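Local atomic coordinates of CEP104 (Gallus gallus, PDB entry 5JO8), a protein that is a centriolar protein whose TOG domain, an array of paired helices, probably binds tubulin and so links the protein to microtubules. Residues 54-65 with 99-109; 155-163 with 196-204. All coordinates share one frame; numbering follows the deposited sequence.

Overall arrangement
Contacts 1 and 2 sit about 24 Å apart, centre to centre, in one all-helical TOG domain, and each joins two neighbouring helices that run the same way. Contact 1 pairs 54-65 with 99-109, about 19 Å from the centre of the chain; contact 2 pairs 155-163 with 196-204, about 9 Å from it. They follow one another along the sequence, the first closing before the second opens. Helix 100-121 lies against helix 148-163, so the two contacts meet directly where Leu107 O comes within 3.8 Å of Phe157 CE1. Together they trace a row of side-by-side helices, near-parallel at 11° in contact 1 and splayed to 28° in contact 2.

Contact 1: 54-65 with 99-109; sequences WSYREDALLAVY and VSSVFQASLKL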
loop_
_atom_site.group_PDB
_atom_site.type_symbol
_atom_site.label_atom_id
_atom_site.label_comp_id
_atom_site.label_asym_id
_atom_site.label_seq_id
_atom_site.Cartn_x
_atom_site.Cartn_y
_atom_site.Cartn_z
ATOM N N TRP A 54 -15.739 -6.296 -18.308
ATOM C CA TRP A 54 -15.104 -6.689 -17.052
ATOM C C TRP A 54 -14.741 -8.176 -16.975
ATOM O O TRP A 54 -13.757 -8.537 -16.331
ATOM C CB TRP A 54 -15.953 -6.275 -15.839
ATOM C CG TRP A 54 -17.237 -7.041 -15.676
ATOM C CD1 TRP A 54 -18.491 -6.620 -16.023
ATOM C CD2 TRP A 54 -17.393 -8.349 -15.116
ATOM N NE1 TRP A 54 -19.413 -7.589 -15.717
ATOM C CE2 TRP A 54 -18.767 -8.660 -15.157
ATOM C CE3 TRP A 54 -16.506 -9.290 -14.577
ATOM C CZ2 TRP A 54 -19.270 -9.868 -14.690
ATOM C CZ3 TRP A 54 -17.009 -10.492 -14.118
ATOM C CH2 TRP A 54 -18.379 -10.770 -14.175
ATOM N N SER A 55 -15.526 -9.040 -17.617
ATOM C CA SER A 55 -15.243 -10.473 -17.577
ATOM C C SER A 55 -13.970 -10.804 -18.346
ATOM O O SER A 55 -13.231 -11.720 -17.972
ATOM C CB SER A 55 -16.424 -11.284 -18.121
ATOM O OG SER A 55 -16.723 -10.911 -19.454
ATOM N N TYR A 56 -13.714 -10.075 -19.428
ATOM C CA TYR A 56 -12.487 -10.275 -20.189
ATOM C C TYR A 56 -11.289 -9.833 -19.354
ATOM O O TYR A 56 -10.226 -10.444 -19.423
ATOM C CB TYR A 56 -12.520 -9.492 -21.499
ATOM C CG TYR A 56 -12.860 -10.332 -22.710
ATOM C CD1 TYR A 56 -12.189 -11.524 -22.966
ATOM C CD2 TYR A 56 -13.844 -9.935 -23.599
ATOM C CE1 TYR A 56 -12.492 -12.298 -24.073
ATOM C CE2 TYR A 56 -14.161 -10.711 -24.712
ATOM C CZ TYR A 56 -13.479 -11.887 -24.943
ATOM O OH TYR A 56 -13.782 -12.655 -26.045
ATOM N N ARG A 57 -11.459 -8.765 -18.574
ATOM C CA ARG A 57 -10.365 -8.275 -17.734
ATOM C C ARG A 57 -10.062 -9.279 -16.631
ATOM O O ARG A 57 -8.903 -9.599 -16.380
ATOM C CB ARG A 57 -10.680 -6.898 -17.138
ATOM C CG ARG A 57 -10.950 -5.829 -18.178
ATOM C CD ARG A 57 -10.822 -4.415 -17.606
ATOM N NE ARG A 57 -11.778 -4.102 -16.536
ATOM C CZ ARG A 57 -13.042 -3.741 -16.738
ATOM N NH1 ARG A 57 -13.536 -3.677 -17.971
ATOM N NH2 ARG A 57 -13.819 -3.457 -15.698
ATOM N N GLU A 58 -11.099 -9.764 -15.954
ATOM C CA GLU A 58 -10.906 -10.769 -14.919
ATOM C C GLU A 58 -10.285 -12.039 -15.495
ATOM O O GLU A 58 -9.337 -12.586 -14.931
ATOM C CB GLU A 58 -12.226 -11.113 -14.224
ATOM C CG GLU A 58 -12.043 -12.166 -13.154
ATOM C CD GLU A 58 -13.343 -12.719 -12.630
ATOM O OE1 GLU A 58 -14.366 -12.624 -13.341
ATOM O OE2 GLU A 58 -13.332 -13.262 -11.508
ATOM N N ASP A 59 -10.817 -12.501 -16.625
ATOM C CA ASP A 59 -10.275 -13.682 -17.281
ATOM C C ASP A 59 -8.797 -13.497 -17.612
ATOM O O ASP A 59 -7.999 -14.414 -17.419
ATOM C CB ASP A 59 -11.057 -14.016 -18.551
ATOM C CG ASP A 59 -12.386 -14.682 -18.256
ATOM O OD1 ASP A 59 -12.662 -14.967 -17.072
ATOM O OD2 ASP A 59 -13.151 -14.927 -19.211
ATOM N N ALA A 60 -8.427 -12.314 -18.099
ATOM C CA ALA A 60 -7.031 -12.075 -18.458
ATOM C C ALA A 60 -6.110 -12.180 -17.245
ATOM O O ALA A 60 -5.040 -12.795 -17.321
ATOM C CB ALA A 60 -6.862 -10.734 -19.157
ATOM N N LEU A 61 -6.515 -11.578 -16.134
ATOM C CA LEU A 61 -5.707 -11.634 -14.921
ATOM C C LEU A 61 -5.596 -13.053 -14.350
ATOM O O LEU A 61 -4.535 -13.461 -13.866
ATOM C CB LEU A 61 -6.279 -10.676 -13.873
ATOM C CG LEU A 61 -6.282 -9.217 -14.342
ATOM C CD1 LEU A 61 -7.176 -8.387 -13.425
ATOM C CD2 LEU A 61 -4.874 -8.622 -14.417
ATOM N N LEU A 62 -6.694 -13.803 -14.401
ATOM C CA LEU A 62 -6.669 -15.197 -13.977
ATOM C C LEU A 62 -5.813 -16.050 -14.912
ATOM O O LEU A 62 -5.191 -17.018 -14.474
ATOM C CB LEU A 62 -8.094 -15.742 -13.852
ATOM C CG LEU A 62 -8.894 -15.027 -12.758
ATOM C CD1 LEU A 62 -10.314 -15.572 -12.667
ATOM C CD2 LEU A 62 -8.175 -15.125 -11.410
ATOM N N ALA A 63 -5.773 -15.692 -16.190
ATOM C CA ALA A 63 -4.912 -16.408 -17.136
ATOM C C ALA A 63 -3.441 -16.135 -16.852
ATOM O O ALA A 63 -2.600 -17.025 -17.005
ATOM C CB ALA A 63 -5.244 -16.042 -18.578
ATOM N N VAL A 64 -3.133 -14.906 -16.449
ATOM C CA VAL A 64 -1.771 -14.551 -16.078
ATOM C C VAL A 64 -1.381 -15.327 -14.835
ATOM O O VAL A 64 -0.269 -15.857 -14.760
ATOM C CB VAL A 64 -1.622 -13.034 -15.882
ATOM C CG1 VAL A 64 -0.256 -12.690 -15.277
ATOM C CG2 VAL A 64 -1.824 -12.313 -17.194
ATOM N N TYR A 65 -2.296 -15.413 -13.874
ATOM C CA TYR A 65 -2.063 -16.198 -12.675
ATOM C C TYR A 65 -1.724 -17.639 -13.055
ATOM O O TYR A 65 -0.737 -18.201 -12.586
ATOM C CB TYR A 65 -3.306 -16.163 -11.771
ATOM C CG TYR A 65 -3.276 -17.190 -10.662
ATOM C CD1 TYR A 65 -3.730 -18.491 -10.884
ATOM C CD2 TYR A 65 -2.780 -16.876 -9.402
ATOM C CE1 TYR A 65 -3.687 -19.440 -9.897
ATOM C CE2 TYR A 65 -2.740 -17.835 -8.395
ATOM C CZ TYR A 65 -3.204 -19.111 -8.658
ATOM O OH TYR A 65 -3.167 -20.078 -7.688
ATOM N N VAL A 99 -14.500 -2.549 -10.920
ATOM C CA VAL A 99 -15.211 -3.811 -10.738
ATOM C C VAL A 99 -14.501 -4.733 -9.752
ATOM O O VAL A 99 -13.337 -5.088 -9.944
ATOM C CB VAL A 99 -15.478 -4.517 -12.082
ATOM C CG1 VAL A 99 -16.125 -5.867 -11.850
ATOM C CG2 VAL A 99 -16.334 -3.642 -12.976
ATOM N N SER A 100 -15.211 -5.134 -8.705
ATOM C CA SER A 100 -14.618 -5.883 -7.606
ATOM C C SER A 100 -13.953 -7.192 -8.050
ATOM O O SER A 100 -12.846 -7.507 -7.610
ATOM C CB SER A 100 -15.671 -6.133 -6.514
ATOM O OG SER A 100 -15.198 -7.018 -5.507
ATOM N N SER A 101 -14.597 -7.939 -8.940
ATOM C CA SER A 101 -14.027 -9.221 -9.362
ATOM C C SER A 101 -12.687 -9.005 -10.059
ATOM O O SER A 101 -11.760 -9.806 -9.897
ATOM C CB SER A 101 -14.988 -10.005 -10.262
ATOM O OG SER A 101 -15.170 -9.348 -11.497
ATOM N N VAL A 102 -12.574 -7.917 -10.812
ATOM C CA VAL A 102 -11.310 -7.613 -11.501
ATOM C C VAL A 102 -10.249 -7.195 -10.487
ATOM O O VAL A 102 -9.103 -7.655 -10.537
ATOM C CB VAL A 102 -11.490 -6.542 -12.580
ATOM C CG1 VAL A 102 -10.169 -6.276 -13.290
ATOM C CG2 VAL A 102 -12.557 -6.971 -13.580
ATOM N N PHE A 103 -10.625 -6.310 -9.572
ATOM C CA PHE A 103 -9.728 -5.861 -8.514
ATOM C C PHE A 103 -9.231 -7.063 -7.695
ATOM O O PHE A 103 -8.031 -7.186 -7.417
ATOM C CB PHE A 103 -10.463 -4.845 -7.620
ATOM C CG PHE A 103 -9.639 -4.314 -6.482
ATOM C CD1 PHE A 103 -8.586 -3.441 -6.708
ATOM C CD2 PHE A 103 -9.945 -4.662 -5.172
ATOM C CE1 PHE A 103 -7.831 -2.947 -5.657
ATOM C CE2 PHE A 103 -9.188 -4.169 -4.118
ATOM C CZ PHE A 103 -8.141 -3.305 -4.356
ATOM N N GLN A 104 -10.145 -7.957 -7.326
ATOM C CA GLN A 104 -9.781 -9.129 -6.543
ATOM C C GLN A 104 -8.832 -10.055 -7.306
ATOM O O GLN A 104 -7.919 -10.633 -6.717
ATOM C CB GLN A 104 -11.029 -9.893 -6.088
ATOM C CG GLN A 104 -11.824 -9.170 -5.006
ATOM C CD GLN A 104 -11.074 -9.062 -3.690
ATOM O OE1 GLN A 104 -10.248 -9.913 -3.360
ATOM N NE2 GLN A 104 -11.356 -8.011 -2.937
ATOM N N ALA A 105 -9.044 -10.207 -8.609
ATOM C CA ALA A 105 -8.151 -11.049 -9.398
ATOM C C ALA A 105 -6.765 -10.421 -9.386
ATOM O O ALA A 105 -5.764 -11.141 -9.334
ATOM C CB ALA A 105 -8.668 -11.226 -10.816
ATOM N N SER A 106 -6.689 -9.090 -9.398
ATOM C CA SER A 106 -5.380 -8.437 -9.380
ATOM C C SER A 106 -4.670 -8.675 -8.050
ATOM O O SER A 106 -3.449 -8.882 -8.015
ATOM C CB SER A 106 -5.478 -6.945 -9.700
ATOM O OG SER A 106 -5.840 -6.186 -8.562
ATOM N N LEU A 107 -5.419 -8.663 -6.952
ATOM C CA LEU A 107 -4.838 -8.929 -5.641
ATOM C C LEU A 107 -4.376 -10.375 -5.526
ATOM O O LEU A 107 -3.324 -10.642 -4.943
ATOM C CB LEU A 107 -5.842 -8.646 -4.524
ATOM C CG LEU A 107 -6.376 -7.224 -4.414
ATOM C CD1 LEU A 107 -7.278 -7.111 -3.184
ATOM C CD2 LEU A 107 -5.257 -6.202 -4.348
ATOM N N LYS A 108 -5.168 -11.304 -6.058
ATOM C CA LYS A 108 -4.814 -12.716 -6.053
ATOM C C LYS A 108 -3.492 -12.903 -6.793
ATOM O O LYS A 108 -2.605 -13.618 -6.338
ATOM C CB LYS A 108 -5.912 -13.538 -6.736
ATOM C CG LYS A 108 -5.629 -15.019 -6.857
ATOM C CD LYS A 108 -6.707 -15.674 -7.711
ATOM C CE LYS A 108 -6.345 -17.092 -8.121
ATOM N NZ LYS A 108 -6.425 -18.073 -6.996
ATOM N N LEU A 109 -3.371 -12.245 -7.935
ATOM C CA LEU A 109 -2.181 -12.362 -8.757
ATOM C C LEU A 109 -0.984 -11.745 -8.040
ATOM O O LEU A 109 0.084 -12.357 -7.981
ATOM C CB LEU A 109 -2.422 -11.666 -10.095
ATOM C CG LEU A 109 -1.253 -11.555 -11.069
ATOM C CD1 LEU A 109 -0.594 -12.918 -11.301
ATOM C CD2 LEU A 109 -1.767 -10.950 -12.371
HETATM O O HOH W 1 -12.065 -12.335 -9.111
#
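With CG anti to the backbone N in both Tyr65 (chi1 167°) and Lys108 (chi1 177°), the phenol ring and the lysine chain meet across the helix pair; the extended Lys108 chain sets CE over the ring, and the turn at chi4 (73°) keeps NZ above the same face. Lys108 CE stands 3.6 Å from the Tyr65 centroid in a CH-pi contact, and NZ makes a cation-pi contact at 4.2 Å. A lysine suits this exposed position, its methylenes covering Tyr65 and Leu62 while its charge stays at the surface. Were Tyr65 an alanine, the end of Lys108 would probably lose its aromatic platform and be free to swing. Deeper in, Leu61 is a knob among Val102, Ala105, Ser106 and Leu109, its CD1 lying 3.7 Å from Val102 CG1; small Ala105 makes room. Val102 returns the knob, among Trp54, Arg57, Glu58 and Leu61. Arg57 salt-bridges Asp97, while Val99 CG2 meets the guanidinium edge 3.7 Å from NH2. One water donates to both Glu58 OE2 and Ser101 O. Such near-parallel packing of alternate helices (axes 8.7 Å apart), with helix 77-94 between them in sequence and against both, is characteristic of the HEAT-like array of TOG domains.

Contact 2: 155-163 with 196-204; sequences AKFIQEMAL and LVECLLKEM
Gln159 and Leu200 meet at a slant across the middle of the helix pair, the glutamine's CG resting 3.7 Å from Leu200 CD2. Beyond CG the glutamine chain runs on extended and carries OE1 to within 3.1 Å of Cys199 SG. The amide stands almost upright to the Glu203 carboxylate, their planes 85° apart, and the side chains cross at about a right angle. Glutamine fits a place where the apolar interior gives way to the surface, its methylenes packing on Leu200 while the amide oxygen lies near the thiol and the carboxylate. The helices are neighbours in the HEAT-like array of the TOG domain, here 10.8 Å apart at their axes and opened to 28°, and longer side chains span most of the interval. Leu163 does this with both branches: CD1 lies against the Glu203 carboxylate, while CD2 sits 3.6 Å from Met204 CG. The methionine, bent at chi3 (74°), curls its CE back toward the same branch and Ala162 O. On the inner side Leu200 CD1 packs 3.9 Å from the small Ala162 CB, with Val173 and Leu177 of helix 173-177 close by. Leu196 sets CD2 over Ala155 and CD1 4.2 Å from Ile158 CD1.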
loop_
_atom_site.group_PDB
_atom_site.type_symbol
_atom_site.label_atom_id
_atom_site.label_comp_id
_atom_site.label_asym_id
_atom_site.label_seq_id
_atom_site.Cartn_x
_atom_site.Cartn_y
_atom_site.Cartn_z
ATOM N N ALA A 155 -7.325 -1.582 2.499
ATOM C CA ALA A 155 -6.476 -1.378 3.662
ATOM C C ALA A 155 -6.065 -2.706 4.284
ATOM O O ALA A 155 -4.918 -2.862 4.710
ATOM C CB ALA A 155 -7.183 -0.496 4.695
ATOM N N LYS A 156 -6.975 -3.671 4.309
ATOM C CA LYS A 156 -6.677 -4.986 4.866
ATOM C C LYS A 156 -5.624 -5.687 4.026
ATOM O O LYS A 156 -4.745 -6.360 4.563
ATOM C CB LYS A 156 -7.929 -5.863 4.954
ATOM C CG LYS A 156 -8.869 -5.525 6.111
ATOM C CD LYS A 156 -9.968 -6.576 6.242
ATOM C CE LYS A 156 -10.866 -6.280 7.439
ATOM N NZ LYS A 156 -11.970 -7.270 7.554
ATOM N N PHE A 157 -5.714 -5.538 2.710
ATOM C CA PHE A 157 -4.693 -6.128 1.845
ATOM C C PHE A 157 -3.329 -5.513 2.127
ATOM O O PHE A 157 -2.329 -6.235 2.194
ATOM C CB PHE A 157 -5.025 -5.967 0.362
ATOM C CG PHE A 157 -4.063 -6.696 -0.542
ATOM C CD1 PHE A 157 -4.234 -8.046 -0.804
ATOM C CD2 PHE A 157 -2.997 -6.032 -1.119
ATOM C CE1 PHE A 157 -3.334 -8.729 -1.626
ATOM C CE2 PHE A 157 -2.106 -6.716 -1.949
ATOM C CZ PHE A 157 -2.285 -8.052 -2.202
ATOM N N ILE A 158 -3.283 -4.190 2.291
ATOM C CA ILE A 158 -2.022 -3.517 2.606
ATOM C C ILE A 158 -1.471 -4.019 3.932
ATOM O O ILE A 158 -0.275 -4.290 4.057
ATOM C CB ILE A 158 -2.152 -1.985 2.571
ATOM C CG1 ILE A 158 -2.356 -1.486 1.142
ATOM C CG2 ILE A 158 -0.908 -1.336 3.177
ATOM C CD1 ILE A 158 -2.911 -0.074 1.073
ATOM N N GLN A 159 -2.352 -4.134 4.919
ATOM C CA GLN A 159 -1.983 -4.638 6.232
ATOM C C GLN A 159 -1.368 -6.042 6.131
ATOM O O GLN A 159 -0.304 -6.305 6.711
ATOM C CB GLN A 159 -3.218 -4.612 7.146
ATOM C CG GLN A 159 -2.960 -4.822 8.621
ATOM C CD GLN A 159 -4.259 -4.965 9.410
ATOM O OE1 GLN A 159 -4.262 -5.451 10.540
ATOM N NE2 GLN A 159 -5.366 -4.542 8.810
ATOM N N GLU A 160 -2.004 -6.923 5.357
ATOM C CA GLU A 160 -1.536 -8.296 5.201
ATOM C C GLU A 160 -0.213 -8.321 4.437
ATOM O O GLU A 160 0.710 -9.051 4.813
ATOM C CB GLU A 160 -2.593 -9.169 4.499
ATOM C CG GLU A 160 -3.859 -9.400 5.330
ATOM C CD GLU A 160 -4.824 -10.377 4.687
ATOM O OE1 GLU A 160 -5.994 -9.990 4.471
ATOM O OE2 GLU A 160 -4.421 -11.529 4.409
ATOM N N MET A 161 -0.112 -7.514 3.384
ATOM C CA MET A 161 1.110 -7.471 2.591
ATOM C C MET A 161 2.304 -7.016 3.423
ATOM O O MET A 161 3.404 -7.542 3.269
ATOM C CB MET A 161 0.939 -6.593 1.350
ATOM C CG MET A 161 2.198 -6.527 0.478
ATOM S SD MET A 161 1.888 -5.780 -1.128
ATOM C CE MET A 161 1.414 -4.106 -0.678
ATOM N N ALA A 162 2.088 -6.056 4.316
ATOM C CA ALA A 162 3.154 -5.553 5.184
ATOM C C ALA A 162 3.751 -6.639 6.081
ATOM O O ALA A 162 4.936 -6.580 6.446
ATOM C CB ALA A 162 2.629 -4.388 6.045
ATOM N N LEU A 163 2.942 -7.637 6.418
ATOM C CA LEU A 163 3.350 -8.659 7.370
ATOM C C LEU A 163 3.769 -10.000 6.739
ATOM O O LEU A 163 4.249 -10.902 7.439
ATOM C CB LEU A 163 2.254 -8.816 8.435
ATOM C CG LEU A 163 2.121 -7.477 9.191
ATOM C CD1 LEU A 163 0.730 -7.192 9.714
ATOM C CD2 LEU A 163 3.138 -7.418 10.318
ATOM N N LEU A 196 -4.133 3.023 9.098
ATOM C CA LEU A 196 -3.124 2.036 8.698
ATOM C C LEU A 196 -1.857 2.141 9.536
ATOM O O LEU A 196 -1.326 1.133 10.007
ATOM C CB LEU A 196 -2.776 2.168 7.213
ATOM C CG LEU A 196 -3.689 1.360 6.292
ATOM C CD1 LEU A 196 -3.505 1.773 4.842
ATOM C CD2 LEU A 196 -3.411 -0.124 6.458
ATOM N N VAL A 197 -1.378 3.366 9.727
ATOM C CA VAL A 197 -0.209 3.593 10.563
ATOM C C VAL A 197 -0.506 3.123 11.985
ATOM O O VAL A 197 0.280 2.378 12.569
ATOM C CB VAL A 197 0.237 5.080 10.545
ATOM C CG1 VAL A 197 1.339 5.322 11.573
ATOM C CG2 VAL A 197 0.718 5.478 9.148
ATOM N N GLU A 198 -1.645 3.542 12.541
ATOM C CA GLU A 198 -1.959 3.196 13.918
ATOM C C GLU A 198 -1.989 1.687 14.086
ATOM O O GLU A 198 -1.445 1.144 15.051
ATOM C CB GLU A 198 -3.313 3.767 14.325
ATOM C CG GLU A 198 -3.683 3.467 15.770
ATOM C CD GLU A 198 -5.105 3.844 16.111
ATOM O OE1 GLU A 198 -5.359 4.108 17.302
ATOM O OE2 GLU A 198 -5.968 3.863 15.203
ATOM N N CYS A 199 -2.627 1.020 13.134
ATOM C CA CYS A 199 -2.812 -0.418 13.194
ATOM C C CYS A 199 -1.486 -1.159 13.052
ATOM O O CYS A 199 -1.142 -2.014 13.875
ATOM C CB CYS A 199 -3.784 -0.849 12.095
ATOM S SG CYS A 199 -3.963 -2.629 11.885
ATOM N N LEU A 200 -0.731 -0.825 12.014
ATOM C CA LEU A 200 0.529 -1.517 11.770
ATOM C C LEU A 200 1.594 -1.195 12.817
ATOM O O LEU A 200 2.411 -2.050 13.160
ATOM C CB LEU A 200 1.030 -1.267 10.342
ATOM C CG LEU A 200 0.224 -2.036 9.290
ATOM C CD1 LEU A 200 0.586 -1.588 7.891
ATOM C CD2 LEU A 200 0.443 -3.529 9.454
ATOM N N LEU A 201 1.580 0.026 13.337
ATOM C CA LEU A 201 2.513 0.396 14.397
ATOM C C LEU A 201 2.289 -0.460 15.648
ATOM O O LEU A 201 3.242 -0.974 16.234
ATOM C CB LEU A 201 2.374 1.877 14.728
ATOM C CG LEU A 201 3.334 2.464 15.757
ATOM C CD1 LEU A 201 4.776 2.147 15.377
ATOM C CD2 LEU A 201 3.108 3.965 15.844
ATOM N N LYS A 202 1.033 -0.624 16.050
ATOM C CA LYS A 202 0.717 -1.461 17.204
ATOM C C LYS A 202 1.252 -2.873 17.019
ATOM O O LYS A 202 1.890 -3.430 17.912
ATOM C CB LYS A 202 -0.792 -1.547 17.413
ATOM C CG LYS A 202 -1.455 -0.303 17.935
ATOM C CD LYS A 202 -2.926 -0.594 18.180
ATOM C CE LYS A 202 -3.712 0.673 18.412
ATOM N NZ LYS A 202 -5.161 0.379 18.583
ATOM N N GLU A 203 0.983 -3.439 15.847
ATOM C CA GLU A 203 1.340 -4.816 15.536
ATOM C C GLU A 203 2.847 -5.032 15.346
ATOM O O GLU A 203 3.386 -6.062 15.754
ATOM C CB GLU A 203 0.600 -5.261 14.278
ATOM C CG GLU A 203 0.609 -6.751 14.056
ATOM C CD GLU A 203 -0.423 -7.183 13.040
ATOM O OE1 GLU A 203 -1.298 -6.361 12.695
ATOM O OE2 GLU A 203 -0.360 -8.346 12.590
ATOM N N MET A 204 3.528 -4.066 14.735
ATOM C CA MET A 204 4.906 -4.280 14.306
ATOM C C MET A 204 5.947 -3.629 15.211
ATOM O O MET A 204 7.090 -4.078 15.264
ATOM C CB MET A 204 5.097 -3.779 12.874
ATOM C CG MET A 204 4.072 -4.316 11.887
ATOM S SD MET A 204 4.368 -3.744 10.200
ATOM C CE MET A 204 5.794 -4.733 9.774
#